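Local coordinates for protein tyrosinase (Aspergillus oryzae, PDB 6JU8) that probably oxidises L-tyrosine and L-dopa to L-dopaquinone with molecular oxygen at a dinuclear copper centre, a reaction that feeds melanin biosynthesis, at residues T105-V109 and F424-K430; N99-F103 and S403-L408. The protein carries 1 engineered substitution. The contacts are given in a common frame with arbitrary orientation. Numbering follows the deposited sequence.

Contact 1. Residues T105-V109 and F424-K430; sequences TWHRV and FRSDDVK. With CU (copper (II) ion), chain C.
In the type-3 copper fold of tyrosinase, one turn of a copper-binding helix, 103-129, packs here against the loop that follows strand 420-423. T105-V109 is regular helix, with V109 N to T105 O at 3.2 Å; S426-D428 forms a short 3-10 turn, and D428 OD2 accepts from R425 N at 2.8 Å. The closest CA pair is T105 and S426, 5.5 Å apart. On the helix side turned from the loop, H107 NE2 binds copper at 2.0 Å; H71, H98 and a water 1.9 Å from the metal complete the site. V109 (chi1 t) and V429 make the apolar contacts: V109 CG1 lies 3.9 Å above the F424 ring centroid, a CH-pi contact, while V109 CG2 meets V429 CG1 at 3.8 Å. T105 OG1 and S426 OG share a hydrogen bond of 2.8 Å. R108, t at chi1 and chi2, turns at chi3 (m); its NE makes a salt bridge with D380 of helix 371-389, and NH1 donates to V429 O at 2.9 Å, with an N-H...O angle of 162°.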
# COMPACT_ATOMS: atom_id res chain seq x y z
N THR A 105 -11.23 -14.48 -27.69
CA THR A 105 -10.39 -14.21 -28.87
C THR A 105 -10.06 -12.74 -28.99
O THR A 105 -8.93 -12.37 -29.36
CB THR A 105 -11.05 -14.77 -30.14
OG1 THR A 105 -12.40 -14.32 -30.13
CG2 THR A 105 -11.02 -16.30 -30.11
N TRP A 106 -11.01 -11.87 -28.65
CA TRP A 106 -10.65 -10.43 -28.62
C TRP A 106 -9.48 -10.23 -27.68
O TRP A 106 -8.50 -9.54 -28.00
CB TRP A 106 -11.89 -9.59 -28.20
CG TRP A 106 -11.58 -8.13 -28.34
CD1 TRP A 106 -11.82 -7.37 -29.46
CD2 TRP A 106 -10.97 -7.27 -27.39
NE1 TRP A 106 -11.39 -6.06 -29.26
CE2 TRP A 106 -10.86 -5.99 -27.99
CE3 TRP A 106 -10.48 -7.45 -26.08
CZ2 TRP A 106 -10.29 -4.90 -27.33
CZ3 TRP A 106 -9.92 -6.36 -25.43
CH2 TRP A 106 -9.83 -5.10 -26.05
N HIS A 107 -9.56 -10.82 -26.47
CA HIS A 107 -8.48 -10.61 -25.51
C HIS A 107 -7.20 -11.31 -25.91
O HIS A 107 -6.11 -10.80 -25.57
CB HIS A 107 -8.94 -11.03 -24.10
CG HIS A 107 -9.91 -10.06 -23.51
ND1 HIS A 107 -11.28 -10.10 -23.73
CD2 HIS A 107 -9.72 -8.99 -22.71
CE1 HIS A 107 -11.87 -9.10 -23.07
NE2 HIS A 107 -10.94 -8.40 -22.45
N ARG A 108 -7.25 -12.41 -26.66
CA ARG A 108 -6.04 -13.06 -27.16
C ARG A 108 -5.26 -12.06 -28.00
O ARG A 108 -4.03 -11.94 -27.86
CB ARG A 108 -6.40 -14.31 -27.95
CG ARG A 108 -5.17 -14.96 -28.61
CD ARG A 108 -5.45 -16.40 -29.05
NE ARG A 108 -5.55 -17.29 -27.90
CZ ARG A 108 -5.99 -18.54 -27.91
NH1 ARG A 108 -6.38 -19.15 -29.03
NH2 ARG A 108 -6.04 -19.21 -26.76
N VAL A 109 -5.95 -11.35 -28.90
CA VAL A 109 -5.26 -10.37 -29.74
C VAL A 109 -4.77 -9.20 -28.91
O VAL A 109 -3.64 -8.70 -29.11
CB VAL A 109 -6.18 -9.89 -30.88
CG1 VAL A 109 -5.44 -8.89 -31.78
CG2 VAL A 109 -6.70 -11.03 -31.76
N PHE A 424 -8.47 -8.35 -37.44
CA PHE A 424 -8.47 -9.70 -36.91
C PHE A 424 -9.88 -10.28 -36.83
O PHE A 424 -10.86 -9.58 -36.57
CB PHE A 424 -7.86 -9.74 -35.51
CG PHE A 424 -6.36 -9.94 -35.48
CD1 PHE A 424 -5.46 -8.89 -35.61
CD2 PHE A 424 -5.85 -11.22 -35.31
CE1 PHE A 424 -4.09 -9.11 -35.57
CE2 PHE A 424 -4.49 -11.46 -35.29
CZ PHE A 424 -3.61 -10.39 -35.42
N ARG A 425 -9.97 -11.59 -37.02
CA ARG A 425 -11.14 -12.41 -36.78
C ARG A 425 -10.74 -13.58 -35.89
O ARG A 425 -9.56 -13.94 -35.86
CB ARG A 425 -11.76 -12.93 -38.10
CG ARG A 425 -12.25 -11.75 -38.94
CD ARG A 425 -13.68 -11.92 -39.39
NE ARG A 425 -14.13 -10.69 -40.06
CZ ARG A 425 -14.70 -10.72 -41.26
NH1 ARG A 425 -14.87 -11.90 -41.84
NH2 ARG A 425 -15.09 -9.60 -41.85
N SER A 426 -11.69 -14.18 -35.20
CA SER A 426 -11.39 -15.21 -34.23
C SER A 426 -10.64 -16.37 -34.85
O SER A 426 -9.69 -16.89 -34.24
CB SER A 426 -12.70 -15.71 -33.59
OG SER A 426 -13.24 -14.68 -32.76
N ASP A 427 -11.01 -16.79 -36.08
CA ASP A 427 -10.29 -17.94 -36.66
C ASP A 427 -8.82 -17.64 -36.87
O ASP A 427 -8.00 -18.56 -36.90
CB ASP A 427 -10.93 -18.31 -38.00
CG ASP A 427 -12.18 -19.14 -37.86
OD1 ASP A 427 -12.40 -19.76 -36.81
OD2 ASP A 427 -12.95 -19.24 -38.82
N ASP A 428 -8.42 -16.37 -37.01
CA ASP A 428 -7.02 -15.99 -37.18
C ASP A 428 -6.16 -16.39 -35.99
O ASP A 428 -4.97 -16.63 -36.16
CB ASP A 428 -6.85 -14.49 -37.41
CG ASP A 428 -7.54 -14.00 -38.66
OD1 ASP A 428 -7.64 -14.75 -39.65
OD2 ASP A 428 -8.01 -12.84 -38.66
N VAL A 429 -6.79 -16.47 -34.81
CA VAL A 429 -6.02 -16.76 -33.60
C VAL A 429 -6.44 -18.05 -32.94
O VAL A 429 -6.11 -18.29 -31.77
CB VAL A 429 -6.06 -15.58 -32.60
CG1 VAL A 429 -5.48 -14.35 -33.28
CG2 VAL A 429 -7.49 -15.34 -32.09
N LYS A 430 -7.15 -18.93 -33.65
CA LYS A 430 -7.49 -20.24 -33.09
C LYS A 430 -6.24 -20.99 -32.65
O LYS A 430 -6.18 -21.60 -31.58
CB LYS A 430 -8.26 -21.04 -34.16
CG LYS A 430 -8.67 -22.45 -33.71
CD LYS A 430 -9.05 -23.30 -34.91
CE LYS A 430 -10.44 -22.97 -35.41
NZ LYS A 430 -10.85 -23.84 -36.56
CU CU C . -11.77 -7.04 -21.25
O HOH W 1 -11.40 -7.53 -19.42

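Contact 2. Residues N99-F103 and S403-L408; sequences NNYTF and SKDDDL
Two type I beta turns face each other, N100 to F103 and S403 to D406, closed by F103 N to N100 O at 2.9 Å and D406 N to S403 O at 3.0 Å. Neither segment runs as a strand beside the other; their nearest CA atoms, Y101 and S403, are 6.7 Å apart. F103 begins helix 103-129, whereas D406 and D407 continue in an extended, polyproline-II-like conformation. No direct hydrogen bond joins the two segments. T102 (chi1 p) sits at the middle of the interface: its CG2 packs 3.6 Å from S403 O, and its CB lies 4.1 Å from L408 CD2. S403, also chi1 p, brings OG to 3.6 Å from Y101 CB, while that hydroxyl is hydrogen-bonded to S400 O. Water fills the gap beside D406 (chi1 m). One molecule accepts from N100 ND2 at 2.9 Å and donates to D406 OD2 at 2.6 Å; a second lies 2.7 Å from T102 OG1 and donates to the same OD2 at 2.7 Å. Farther out, K404 NZ pairs with D405 OD1 at 3.1 Å and also with D427. F103 points away from this loop, its ring meeting those of the copper ligands H107 and H332. The arrangement is a water-bridged turn-to-turn contact at the entry to a copper-binding helix of the tyrosinase dinuclear site.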
# COMPACT_ATOMS: atom_id res chain seq x y z
N ASN A 99 -19.20 -10.40 -22.35
CA ASN A 99 -20.53 -11.02 -22.47
C ASN A 99 -20.83 -11.35 -23.92
O ASN A 99 -21.96 -11.22 -24.39
CB ASN A 99 -21.65 -10.14 -21.90
CG ASN A 99 -22.91 -10.92 -21.63
OD1 ASN A 99 -22.89 -12.02 -21.08
ND2 ASN A 99 -24.07 -10.38 -22.04
N ASN A 100 -19.81 -11.81 -24.65
CA ASN A 100 -20.04 -12.48 -25.94
C ASN A 100 -18.99 -13.55 -26.13
O ASN A 100 -17.94 -13.54 -25.47
CB ASN A 100 -20.02 -11.47 -27.08
CG ASN A 100 -20.80 -11.91 -28.30
OD1 ASN A 100 -21.39 -13.01 -28.33
ND2 ASN A 100 -20.80 -11.06 -29.32
N TYR A 101 -19.23 -14.45 -27.08
CA TYR A 101 -18.39 -15.62 -27.29
C TYR A 101 -17.02 -15.31 -27.85
O TYR A 101 -16.13 -16.16 -27.84
CB TYR A 101 -19.13 -16.63 -28.19
CG TYR A 101 -20.54 -16.85 -27.67
CD1 TYR A 101 -20.72 -17.51 -26.46
CD2 TYR A 101 -21.65 -16.37 -28.36
CE1 TYR A 101 -22.00 -17.72 -25.97
CE2 TYR A 101 -22.92 -16.57 -27.86
CZ TYR A 101 -23.09 -17.23 -26.67
OH TYR A 101 -24.33 -17.46 -26.12
N THR A 102 -16.83 -14.09 -28.36
CA THR A 102 -15.52 -13.61 -28.77
C THR A 102 -14.74 -13.01 -27.61
O THR A 102 -13.64 -12.50 -27.82
CB THR A 102 -15.70 -12.59 -29.92
OG1 THR A 102 -16.74 -11.68 -29.50
CG2 THR A 102 -16.11 -13.24 -31.23
N PHE A 103 -15.24 -13.08 -26.39
CA PHE A 103 -14.45 -12.60 -25.24
C PHE A 103 -13.06 -13.20 -25.25
O PHE A 103 -12.07 -12.46 -25.12
CB PHE A 103 -15.23 -12.89 -23.94
CG PHE A 103 -14.37 -12.91 -22.71
CD1 PHE A 103 -13.97 -11.70 -22.12
CD2 PHE A 103 -13.93 -14.11 -22.15
CE1 PHE A 103 -13.14 -11.68 -21.02
CE2 PHE A 103 -13.08 -14.09 -21.05
CZ PHE A 103 -12.67 -12.88 -20.51
N SER A 403 -21.23 -15.32 -33.99
CA SER A 403 -20.17 -14.38 -33.65
C SER A 403 -18.84 -14.73 -34.28
O SER A 403 -17.90 -13.92 -34.24
CB SER A 403 -20.02 -14.30 -32.13
OG SER A 403 -19.43 -15.49 -31.62
N LYS A 404 -18.74 -15.93 -34.86
CA LYS A 404 -17.44 -16.43 -35.29
C LYS A 404 -16.74 -15.42 -36.18
O LYS A 404 -15.53 -15.23 -36.10
CB LYS A 404 -17.59 -17.80 -36.00
CG LYS A 404 -16.22 -18.42 -36.29
CD LYS A 404 -16.30 -19.82 -36.87
CE LYS A 404 -16.74 -19.76 -38.32
NZ LYS A 404 -15.68 -19.22 -39.22
N ASP A 405 -17.47 -14.77 -37.08
CA ASP A 405 -16.84 -13.92 -38.09
C ASP A 405 -16.81 -12.46 -37.72
O ASP A 405 -16.54 -11.60 -38.57
CB ASP A 405 -17.55 -14.15 -39.44
CG ASP A 405 -17.29 -15.56 -39.97
OD1 ASP A 405 -16.24 -16.19 -39.66
OD2 ASP A 405 -18.14 -16.09 -40.70
N ASP A 406 -17.03 -12.13 -36.44
CA ASP A 406 -16.98 -10.73 -36.06
C ASP A 406 -15.58 -10.14 -36.23
O ASP A 406 -14.57 -10.75 -35.82
CB ASP A 406 -17.36 -10.56 -34.58
CG ASP A 406 -18.82 -10.77 -34.27
OD1 ASP A 406 -19.65 -10.97 -35.17
OD2 ASP A 406 -19.16 -10.72 -33.06
N ASP A 407 -15.49 -8.92 -36.76
CA ASP A 407 -14.23 -8.19 -36.73
C ASP A 407 -13.86 -7.87 -35.29
O ASP A 407 -14.65 -7.31 -34.52
CB ASP A 407 -14.41 -6.87 -37.50
CG ASP A 407 -14.36 -7.04 -39.01
OD1 ASP A 407 -13.87 -8.05 -39.52
OD2 ASP A 407 -14.90 -6.12 -39.66
N LEU A 408 -12.63 -8.19 -34.91
CA LEU A 408 -12.13 -7.88 -33.57
C LEU A 408 -11.46 -6.52 -33.60
O LEU A 408 -10.25 -6.34 -33.47
CB LEU A 408 -11.18 -8.99 -33.13
CG LEU A 408 -11.76 -10.40 -33.12
CD1 LEU A 408 -10.68 -11.43 -32.81
CD2 LEU A 408 -12.91 -10.51 -32.13
O HOH W 2 -21.56 -11.05 -32.16
O HOH W 3 -17.47 -9.73 -31.16

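How the contacts relate
Only about 9 Å separates the centres of the two contacts, which lie on the same side of the chain's centre. Their segments interleave in sequence: 99-103 leads into 105-109 at the start of helix 103-129. Much later, the loop segment 403-408 comes before 424-430, with strands 412-415 and 420-423 between them. Thus successive pieces of one copper-binding region meet successive pieces of the later chain. The later pieces are tied together directly by salt bridges, R425 NE to D407 OD1 at 2.7 Å and D427 OD2 to K404 NZ at 2.8 Å. S426 OG also packs 3.6 Å from T102 CG2. Together the contacts pack the later chain against the start of the helix that carries the copper ligand H107.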